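Local coordinates for malate synthase (PDB 5TAO), which condenses acetyl-CoA with glyoxylate and hydrolyses the malyl-CoA intermediate to malate and CoA, serving the glyoxylate cycle with magnesium as cofactor, at residues G125-W130 with G167-E172; D188-Y193 with A227-Y232; D192-M197 with E205-P210. All coordinates share one frame; numbering follows the deposited sequence.

Overall arrangement
All three contacts belong to one beta/alpha barrel built round a parallel sheet. Contacts 2 and 3 share D192 and Y193 on helix 190-197, and their centres lie about 8 Å apart. They also touch directly, E190 CB lying 3.8 Å from L206 CD1. D192 takes both to the metal and glyoxylate site: contact 2 joins strands 183-188 and 226-229 next to that site, while contact 3 packs the loop before helix 210-223 against the same helix. Contact 1 lies in the outer helical layer, its centre about 19 Å from that of contact 2 and about 21 Å from that of contact 3, touching neither.

Contact 1 of 3, residues G125-W130 with G167-E172; sequences GGIDDW and GDLRDE
I127 packs against L169 and E172 in the outer layer of the beta/alpha (TIM) barrel, where the start of helix 127-143, which follows strand 118-121, meets the short helix 169-172, which follows strand 152-157 and helix 160-166. The apolar part is a compact cluster. CG1 of I127 lies anti to the backbone N (chi1 -167°), which carries CD1 forward to within 3.7 Å of L169 CD1. The same L169 methyl lies 3.9 Å from W130 CZ3, the leucine side chain crossing the indole at about a right angle. I127 CD1 also sits 4.0 Å above the plane of the W130 ring, offset toward its rim, so the isoleucine tip touches indole and leucine together. Nearer the backbone, I127 CG1 meets the aliphatic part of E172, 3.8 Å from its CG. L183 of strand 183-188 touches both W130 and L169, joining the cluster to the barrel wall.

No direct hydrogen bond crosses between the segments. Water 1 accepts from I127 N at 2.9 Å, whereas its weak link to D168 is doubtful because that side chain has two conformers. Lysines pair with the acids at the edge: K131 forms salt bridges with both D128 OD1 and E172 OE1, and K175 also pairs with E172 OE1. D128 OD2 pairs with K131 of a neighbouring subunit, which brings this edge into the assembly.

Bonds inside 125-130 fix the indole and the turn. D129 OD2 accepts from G125 N on its anti side, 31° out of the carboxylate plane, and also from W87 NE1. W130 NE1 donates nearly in its ring plane to G125 O at 2.8 Å, approaching from 41° out of the carbonyl plane.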
loop_
_atom_site.group_PDB
_atom_site.type_symbol
_atom_site.label_atom_id
_atom_site.label_comp_id
_atom_site.label_asym_id
_atom_site.label_seq_id
_atom_site.Cartn_x
_atom_site.Cartn_y
_atom_site.Cartn_z
ATOM N N GLY A 125 12.877 4.846 13.838
ATOM C CA GLY A 125 13.160 4.029 12.673
ATOM C C GLY A 125 12.122 4.266 11.583
ATOM O O GLY A 125 11.828 5.400 11.249
ATOM N N GLY A 126 11.594 3.190 11.021
ATOM C CA GLY A 126 10.493 3.267 10.055
ATOM C C GLY A 126 9.229 3.717 10.690
ATOM O O GLY A 126 9.145 3.836 11.914
ATOM N N ILE A 127 8.232 3.982 9.867
ATOM C CA ILE A 127 7.025 4.622 10.326
ATOM C C ILE A 127 6.330 3.778 11.387
ATOM O O ILE A 127 5.793 4.348 12.334
ATOM C CB ILE A 127 6.094 5.009 9.168
ATOM C CG1 ILE A 127 4.991 5.959 9.608
ATOM C CG2 ILE A 127 5.527 3.769 8.483
ATOM C CD1 ILE A 127 5.505 7.322 10.032
ATOM N N ASP A 128 6.491 2.467 11.366
ATOM C CA ASP A 128 5.855 1.705 12.417
ATOM C C ASP A 128 6.519 1.923 13.832
ATOM O O ASP A 128 5.818 1.862 14.842
ATOM C CB ASP A 128 5.680 0.255 12.049
ATOM C CG ASP A 128 4.444 -0.000 11.084
ATOM O OD1 ASP A 128 3.772 0.969 10.650
ATOM O OD2 ASP A 128 4.204 -1.187 10.701
ATOM N N ASP A 129 7.797 2.203 13.871
ATOM C CA ASP A 129 8.445 2.589 15.115
ATOM C C ASP A 129 7.885 3.953 15.631
ATOM O O ASP A 129 7.722 4.144 16.823
ATOM C CB ASP A 129 9.984 2.676 14.899
ATOM C CG ASP A 129 10.712 3.018 16.215
ATOM O OD1 ASP A 129 10.547 2.232 17.189
ATOM O OD2 ASP A 129 11.356 4.094 16.300
ATOM N N TRP A 130 7.610 4.920 14.733
ATOM C CA TRP A 130 7.056 6.228 15.118
ATOM C C TRP A 130 5.714 6.053 15.765
ATOM O O TRP A 130 5.397 6.702 16.750
ATOM C CB TRP A 130 6.939 7.235 13.968
ATOM C CG TRP A 130 8.197 7.618 13.235
ATOM C CD1 TRP A 130 9.233 6.844 12.917
ATOM C CD2 TRP A 130 8.425 8.868 12.562
ATOM N NE1 TRP A 130 10.112 7.505 12.113
ATOM C CE2 TRP A 130 9.611 8.748 11.851
ATOM C CE3 TRP A 130 7.702 10.011 12.436
ATOM C CZ2 TRP A 130 10.125 9.761 11.127
ATOM C CZ3 TRP A 130 8.242 11.064 11.750
ATOM C CH2 TRP A 130 9.395 10.915 11.045
ATOM N N GLY A 167 8.782 10.170 3.934
ATOM C CA GLY A 167 8.088 10.097 2.654
ATOM C C GLY A 167 6.630 9.697 2.593
ATOM O O GLY A 167 5.949 10.136 1.674
ATOM N N ASP A 168 6.254 8.877 3.584
ATOM C CA ASP A 168 4.936 8.276 3.764
ATOM C C ASP A 168 4.125 8.850 4.942
ATOM O O ASP A 168 3.115 8.280 5.323
ATOM C CB ASP A 168 5.082 6.734 3.924
ATOM C CG ASP A 168 5.922 6.302 5.143
ATOM O OD1 ASP A 168 5.806 6.965 6.178
ATOM O OD2 ASP A 168 6.647 5.250 5.087
ATOM N N LEU A 169 4.560 9.981 5.492
ATOM C CA LEU A 169 4.026 10.476 6.702
ATOM C C LEU A 169 2.645 11.057 6.502
ATOM O O LEU A 169 1.785 10.784 7.320
ATOM C CB LEU A 169 5.009 11.498 7.210
ATOM C CG LEU A 169 5.128 12.070 8.542
ATOM C CD1 LEU A 169 5.020 10.976 9.581
ATOM C CD2 LEU A 169 6.443 12.890 8.538
ATOM N N ARG A 170 2.378 11.777 5.404
ATOM C CA ARG A 170 1.118 12.521 5.314
ATOM C C ARG A 170 -0.093 11.634 5.382
ATOM O O ARG A 170 -1.120 11.993 5.973
ATOM C CB ARG A 170 0.979 13.199 3.965
ATOM C CG ARG A 170 1.760 14.434 3.856
ATOM C CD ARG A 170 2.179 14.608 2.397
ATOM N NE ARG A 170 1.077 14.712 1.464
ATOM C CZ ARG A 170 0.210 15.708 1.452
ATOM N NH1 ARG A 170 0.276 16.669 2.370
ATOM N NH2 ARG A 170 -0.718 15.742 0.502
ATOM N N ASP A 171 -0.004 10.563 4.627
ATOM C CA ASP A 171 -0.976 9.539 4.636
ATOM C C ASP A 171 -1.005 8.599 5.905
ATOM O O ASP A 171 -2.066 8.201 6.347
ATOM C CB ASP A 171 -0.735 8.694 3.440
ATOM C CG ASP A 171 -1.116 9.428 2.099
ATOM O OD1 ASP A 171 -1.880 10.465 2.054
ATOM O OD2 ASP A 171 -0.608 8.908 1.086
ATOM N N GLU A 172 0.136 8.275 6.477
ATOM C CA GLU A 172 0.115 7.493 7.689
ATOM C C GLU A 172 -0.477 8.294 8.847
ATOM O O GLU A 172 -1.236 7.725 9.625
ATOM C CB GLU A 172 1.519 6.990 8.036
ATOM C CG GLU A 172 2.131 6.009 7.038
ATOM C CD GLU A 172 1.598 4.568 7.091
ATOM O OE1 GLU A 172 0.953 4.105 8.085
ATOM O OE2 GLU A 172 1.846 3.856 6.096
HETATM O O HOH W 1 8.882 3.526 7.036
#

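Contact 2 of 3, residues D188-Y193 with A227-Y232; sequences DGEVDY and AVDGPY. With PB (lead (II) ion), chain G; GLV (glyoxylic acid), chain C; GLV (glyoxylic acid), chain E.
D188 N donates to V228 O at 2.9 Å, a bond that pairs the parallel neighbouring strands 183-188 and 226-229 of the TIM barrel. Just past it two acid groups meet: E190 OE2 lies 2.5 Å from D229 OD1, with the carboxylate planes 71° apart. So short an approach suggests that one of them probably holds a proton. E190 reaches across because its chain bends at chi2 (92°), bringing the carboxylate back toward D229. Its other oxygen, OE1, takes a weak bond from G230 N, which also donates weakly to D229 OD1. Water 2 joins E190 OE1 to P231 O, giving both a hydrogen bond. The acids have further partners: R244 forms a salt bridge with D229 OD2, N248 bonds to the same oxygen, and T216 holds D188 OD1.

Backbones come close at D188 and G230, where D188 O lies 3.0 Å from G230 CA. Beyond this, V191 CG2 and P231 CG make a loose apolar contact at 4.5 Å.

The start of helix 190-197 faces the ligands. O1 of the chain C glyoxylate receives a weak bond from D192 N at 3.4 Å and lies 3.7 Å from V191 CB; R84 NH1 is also hydrogen-bonded to glyoxylate. In this crystal a lead ion is bound by E123, by O3 of a second glyoxylate (chain E) at 1.9 Å, and by D192, a known magnesium ligand, whose OD2 lies 2.2 Å from the lead.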
loop_
_atom_site.group_PDB
_atom_site.type_symbol
_atom_site.label_atom_id
_atom_site.label_comp_id
_atom_site.label_asym_id
_atom_site.label_seq_id
_atom_site.Cartn_x
_atom_site.Cartn_y
_atom_site.Cartn_z
ATOM N N ASP A 188 17.219 16.846 12.297
ATOM C CA ASP A 188 18.291 16.006 11.926
ATOM C C ASP A 188 19.308 15.747 13.050
ATOM O O ASP A 188 19.595 16.608 13.838
ATOM C CB ASP A 188 19.008 16.558 10.708
ATOM C CG ASP A 188 18.205 16.389 9.446
ATOM O OD1 ASP A 188 17.364 15.464 9.427
ATOM O OD2 ASP A 188 18.376 17.195 8.497
ATOM N N GLY A 189 19.821 14.528 13.091
ATOM C CA GLY A 189 20.821 14.091 14.021
ATOM C C GLY A 189 22.017 13.559 13.289
ATOM O O GLY A 189 22.269 12.384 13.264
ATOM N N GLU A 190 22.802 14.448 12.735
ATOM C CA GLU A 190 23.900 14.056 11.895
ATOM C C GLU A 190 24.904 13.171 12.566
ATOM O O GLU A 190 25.502 12.301 11.905
ATOM C CB GLU A 190 24.602 15.272 11.294
ATOM C CG GLU A 190 23.931 15.873 10.081
ATOM C CD GLU A 190 22.965 16.983 10.400
ATOM O OE1 GLU A 190 22.531 17.125 11.511
ATOM O OE2 GLU A 190 22.581 17.688 9.508
ATOM N N VAL A 191 25.116 13.374 13.868
ATOM C CA VAL A 191 26.075 12.562 14.582
ATOM C C VAL A 191 25.737 11.072 14.492
ATOM O O VAL A 191 26.557 10.276 14.015
ATOM C CB VAL A 191 26.224 12.930 16.076
ATOM C CG1 VAL A 191 27.402 12.162 16.629
ATOM C CG2 VAL A 191 26.441 14.433 16.262
ATOM N N ASP A 192 24.559 10.670 14.999
ATOM C CA ASP A 192 24.192 9.286 14.937
ATOM C C ASP A 192 23.846 8.794 13.494
ATOM O O ASP A 192 23.993 7.637 13.159
ATOM C CB ASP A 192 23.141 9.043 15.963
ATOM C CG ASP A 192 23.675 9.275 17.429
ATOM O OD1 ASP A 192 24.886 9.296 17.613
ATOM O OD2 ASP A 192 22.866 9.464 18.385
ATOM N N TYR A 193 23.363 9.676 12.639
ATOM C CA TYR A 193 23.001 9.309 11.310
ATOM C C TYR A 193 24.233 8.871 10.611
ATOM O O TYR A 193 24.236 7.900 9.918
ATOM C CB TYR A 193 22.447 10.555 10.626
ATOM C CG TYR A 193 22.060 10.313 9.175
ATOM C CD1 TYR A 193 20.828 9.754 8.853
ATOM C CD2 TYR A 193 22.928 10.719 8.121
ATOM C CE1 TYR A 193 20.433 9.575 7.514
ATOM C CE2 TYR A 193 22.591 10.509 6.812
ATOM C CZ TYR A 193 21.333 9.978 6.497
ATOM O OH TYR A 193 21.063 9.868 5.163
ATOM N N ALA A 227 11.171 21.717 10.134
ATOM C CA ALA A 227 12.484 21.146 10.016
ATOM C C ALA A 227 13.593 21.910 10.773
ATOM O O ALA A 227 13.701 23.118 10.630
ATOM C CB ALA A 227 12.874 21.103 8.546
ATOM N N VAL A 228 14.474 21.154 11.434
ATOM C CA VAL A 228 15.517 21.688 12.281
ATOM C C VAL A 228 16.772 20.888 12.017
ATOM O O VAL A 228 16.717 19.667 11.948
ATOM C CB VAL A 228 15.157 21.579 13.768
ATOM C CG1 VAL A 228 16.202 22.313 14.634
ATOM C CG2 VAL A 228 13.835 22.230 14.079
ATOM N N ASP A 229 17.908 21.543 11.882
ATOM C CA ASP A 229 19.178 20.808 11.673
ATOM C C ASP A 229 19.818 20.393 12.969
ATOM O O ASP A 229 19.475 20.906 14.054
ATOM C CB ASP A 229 20.196 21.688 10.921
ATOM C CG ASP A 229 21.305 20.891 10.299
ATOM O OD1 ASP A 229 21.090 19.680 10.039
ATOM O OD2 ASP A 229 22.321 21.500 9.952
ATOM N N GLY A 230 20.835 19.555 12.863
ATOM C CA GLY A 230 21.446 18.941 14.047
ATOM C C GLY A 230 22.606 19.781 14.640
ATOM O O GLY A 230 22.943 20.810 14.094
ATOM N N PRO A 231 23.272 19.257 15.688
ATOM C CA PRO A 231 24.323 19.902 16.496
ATOM C C PRO A 231 25.501 20.289 15.670
ATOM O O PRO A 231 25.861 19.535 14.803
ATOM C CB PRO A 231 24.745 18.806 17.502
ATOM C CG PRO A 231 23.712 17.763 17.445
ATOM C CD PRO A 231 23.034 17.856 16.110
ATOM N N TYR A 232 26.031 21.489 15.874
ATOM C CA TYR A 232 27.237 21.926 15.179
ATOM C C TYR A 232 28.248 22.027 16.329
ATOM O O TYR A 232 28.250 22.981 17.093
ATOM C CB TYR A 232 27.015 23.245 14.526
ATOM C CG TYR A 232 28.130 23.670 13.592
ATOM C CD1 TYR A 232 28.154 23.264 12.256
ATOM C CD2 TYR A 232 29.162 24.465 14.046
ATOM C CE1 TYR A 232 29.175 23.646 11.410
ATOM C CE2 TYR A 232 30.190 24.847 13.212
ATOM C CZ TYR A 232 30.206 24.434 11.908
ATOM O OH TYR A 232 31.243 24.829 11.106
HETATM PB PB PB G . 20.969 9.728 19.394
HETATM C C1 GLV C . 22.759 13.717 17.448
HETATM O O1 GLV C . 22.560 12.892 16.524
HETATM C C2 GLV C . 22.406 13.474 18.886
HETATM O O2 GLV C . 22.866 14.182 19.858
HETATM O O3 GLV C . 21.681 12.490 19.139
HETATM C C1 GLV E . 22.966 6.186 20.436
HETATM O O1 GLV E . 22.019 5.402 20.586
HETATM C C2 GLV E . 22.775 7.664 20.429
HETATM O O2 GLV E . 23.838 8.351 20.345
HETATM O O3 GLV E . 21.655 8.242 20.463
HETATM O O HOH W 2 24.740 17.251 13.665
#

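Contact 3 of 3, residues D192-M197 with E205-P210; sequences DYTKDM and ELPAWP. With PB (lead (II) ion), chain F; PB (lead (II) ion), chain G; K (potassium ion), chain K; GLV (glyoxylic acid), chain E.
W209 is gripped on several sides at once by residues of helix 190-197, its backbone in a left-handed conformation (phi 48°) at the N-cap of helix 210-223 of the TIM barrel. Over one indole face stands the Y193 ring in a T-shaped (edge-to-face) stack, planes at 87°, with Y193 CE2 3.5 Å from W209 CD2. P207 CB covers part of the opposite face, from within the same loop. At the indole edge, W209 NE1 donates to T194 OG1 at 3.1 Å, almost straight and only 5° out of the ring plane. That hydroxyl is also bonded to E190 O one helical turn earlier. T194 CG2 lies 3.8 Å from CD of the P207 ring, while L206 CD2 comes to the same distance from T194 OG1.

M197 completes the grip. Bends at chi2 and chi3 fold its chain back, placing CE 3.9 Å from W209 CZ3. Its backbone joins subunits: S217, S221 and G252 of a neighbouring subunit also bind, with water 3 among the other ligands, a potassium ion that lies 2.7 Å from M197 O.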
loop_
_atom_site.group_PDB
_atom_site.type_symbol
_atom_site.label_atom_id
_atom_site.label_comp_id
_atom_site.label_asym_id
_atom_site.label_seq_id
_atom_site.Cartn_x
_atom_site.Cartn_y
_atom_site.Cartn_z
ATOM N N ASP A 192 24.559 10.670 14.999
ATOM C CA ASP A 192 24.192 9.286 14.937
ATOM C C ASP A 192 23.846 8.794 13.494
ATOM O O ASP A 192 23.993 7.637 13.159
ATOM C CB ASP A 192 23.141 9.043 15.963
ATOM C CG ASP A 192 23.675 9.275 17.429
ATOM O OD1 ASP A 192 24.886 9.296 17.613
ATOM O OD2 ASP A 192 22.866 9.464 18.385
ATOM N N TYR A 193 23.363 9.676 12.639
ATOM C CA TYR A 193 23.001 9.309 11.310
ATOM C C TYR A 193 24.233 8.871 10.611
ATOM O O TYR A 193 24.236 7.900 9.918
ATOM C CB TYR A 193 22.447 10.555 10.626
ATOM C CG TYR A 193 22.060 10.313 9.175
ATOM C CD1 TYR A 193 20.828 9.754 8.853
ATOM C CD2 TYR A 193 22.928 10.719 8.121
ATOM C CE1 TYR A 193 20.433 9.575 7.514
ATOM C CE2 TYR A 193 22.591 10.509 6.812
ATOM C CZ TYR A 193 21.333 9.978 6.497
ATOM O OH TYR A 193 21.063 9.868 5.163
ATOM N N THR A 194 25.328 9.605 10.783
ATOM C CA THR A 194 26.638 9.186 10.288
ATOM C C THR A 194 27.080 7.775 10.631
ATOM O O THR A 194 27.575 6.972 9.774
ATOM C CB THR A 194 27.737 10.171 10.733
ATOM O OG1 THR A 194 27.401 11.458 10.330
ATOM C CG2 THR A 194 29.097 9.842 10.159
ATOM N N LYS A 195 26.817 7.402 11.842
ATOM C CA LYS A 195 27.151 6.050 12.257
ATOM C C LYS A 195 26.151 5.071 11.690
ATOM O O LYS A 195 26.525 4.026 11.202
ATOM C CB LYS A 195 27.110 6.018 13.795
ATOM C CG LYS A 195 27.356 4.691 14.458
ATOM C CD LYS A 195 28.617 4.049 13.955
ATOM C CE LYS A 195 28.964 2.802 14.826
ATOM N NZ LYS A 195 30.303 2.292 14.472
ATOM N N ASP A 196 24.859 5.414 11.655
ATOM C CA ASP A 196 23.884 4.473 11.084
ATOM C C ASP A 196 24.177 4.201 9.596
ATOM O O ASP A 196 23.995 3.129 9.094
ATOM C CB ASP A 196 22.429 4.987 11.256
ATOM C CG ASP A 196 21.390 3.998 10.662
ATOM O OD1 ASP A 196 21.184 3.012 11.346
ATOM O OD2 ASP A 196 20.866 4.178 9.529
ATOM N N MET A 197 24.684 5.212 8.906
ATOM C CA MET A 197 25.031 5.104 7.518
ATOM C C MET A 197 26.419 4.467 7.283
ATOM O O MET A 197 26.749 4.146 6.145
ATOM C CB MET A 197 24.986 6.470 6.864
ATOM C CG MET A 197 23.561 7.008 6.801
ATOM S SD MET A 197 22.535 6.252 5.519
ATOM C CE MET A 197 23.038 7.326 4.199
ATOM N N GLU A 205 35.468 14.873 11.254
ATOM C CA GLU A 205 34.424 15.859 10.998
ATOM C C GLU A 205 33.202 15.122 10.417
ATOM O O GLU A 205 33.352 14.134 9.688
ATOM C CB GLU A 205 34.849 16.922 9.968
ATOM C CG GLU A 205 34.048 18.235 10.086
ATOM C CD GLU A 205 34.168 19.240 8.897
ATOM O OE1 GLU A 205 33.286 20.131 8.746
ATOM O OE2 GLU A 205 35.126 19.157 8.113
ATOM N N LEU A 206 32.009 15.611 10.741
ATOM C CA LEU A 206 30.783 15.037 10.197
ATOM C C LEU A 206 30.627 15.366 8.710
ATOM O O LEU A 206 30.888 16.473 8.319
ATOM C CB LEU A 206 29.569 15.591 10.972
ATOM C CG LEU A 206 29.384 15.197 12.425
ATOM C CD1 LEU A 206 28.042 15.769 12.855
ATOM C CD2 LEU A 206 29.452 13.696 12.614
ATOM N N PRO A 207 30.235 14.393 7.862
ATOM C CA PRO A 207 29.809 14.835 6.552
ATOM C C PRO A 207 28.693 15.882 6.667
ATOM O O PRO A 207 27.979 15.968 7.666
ATOM C CB PRO A 207 29.256 13.546 5.889
ATOM C CG PRO A 207 29.710 12.409 6.772
ATOM C CD PRO A 207 29.907 12.983 8.133
ATOM N N ALA A 208 28.557 16.669 5.621
ATOM C CA ALA A 208 27.555 17.714 5.562
ATOM C C ALA A 208 26.102 17.198 5.313
ATOM O O ALA A 208 25.116 17.851 5.717
ATOM C CB ALA A 208 27.982 18.713 4.497
ATOM N N TRP A 209 26.004 16.053 4.641
ATOM C CA TRP A 209 24.756 15.333 4.383
ATOM C C TRP A 209 23.693 16.288 3.847
ATOM O O TRP A 209 22.614 16.383 4.404
ATOM C CB TRP A 209 24.264 14.729 5.666
ATOM C CG TRP A 209 25.068 13.642 6.216
ATOM C CD1 TRP A 209 25.616 13.593 7.440
ATOM C CD2 TRP A 209 25.295 12.369 5.621
ATOM N NE1 TRP A 209 26.197 12.383 7.667
ATOM C CE2 TRP A 209 25.980 11.584 6.575
ATOM C CE3 TRP A 209 24.950 11.804 4.383
ATOM C CZ2 TRP A 209 26.392 10.275 6.325
ATOM C CZ3 TRP A 209 25.329 10.479 4.148
ATOM C CH2 TRP A 209 26.036 9.742 5.106
ATOM N N PRO A 210 24.024 17.030 2.793
ATOM C CA PRO A 210 23.021 17.915 2.193
ATOM C C PRO A 210 21.752 17.235 1.758
ATOM O O PRO A 210 20.673 17.837 1.928
ATOM C CB PRO A 210 23.768 18.575 1.008
ATOM C CG PRO A 210 24.858 17.603 0.646
ATOM C CD PRO A 210 25.269 16.968 1.982
HETATM PB PB PB F . 19.863 1.367 9.899
HETATM PB PB PB G . 20.969 9.728 19.394
HETATM K K K K . 25.590 2.792 4.127
HETATM C C1 GLV E . 22.966 6.186 20.436
HETATM O O1 GLV E . 22.019 5.402 20.586
HETATM C C2 GLV E . 22.775 7.664 20.429
HETATM O O2 GLV E . 23.838 8.351 20.345
HETATM O O3 GLV E . 21.655 8.242 20.463
HETATM O O HOH W 3 24.559 1.633 6.463
#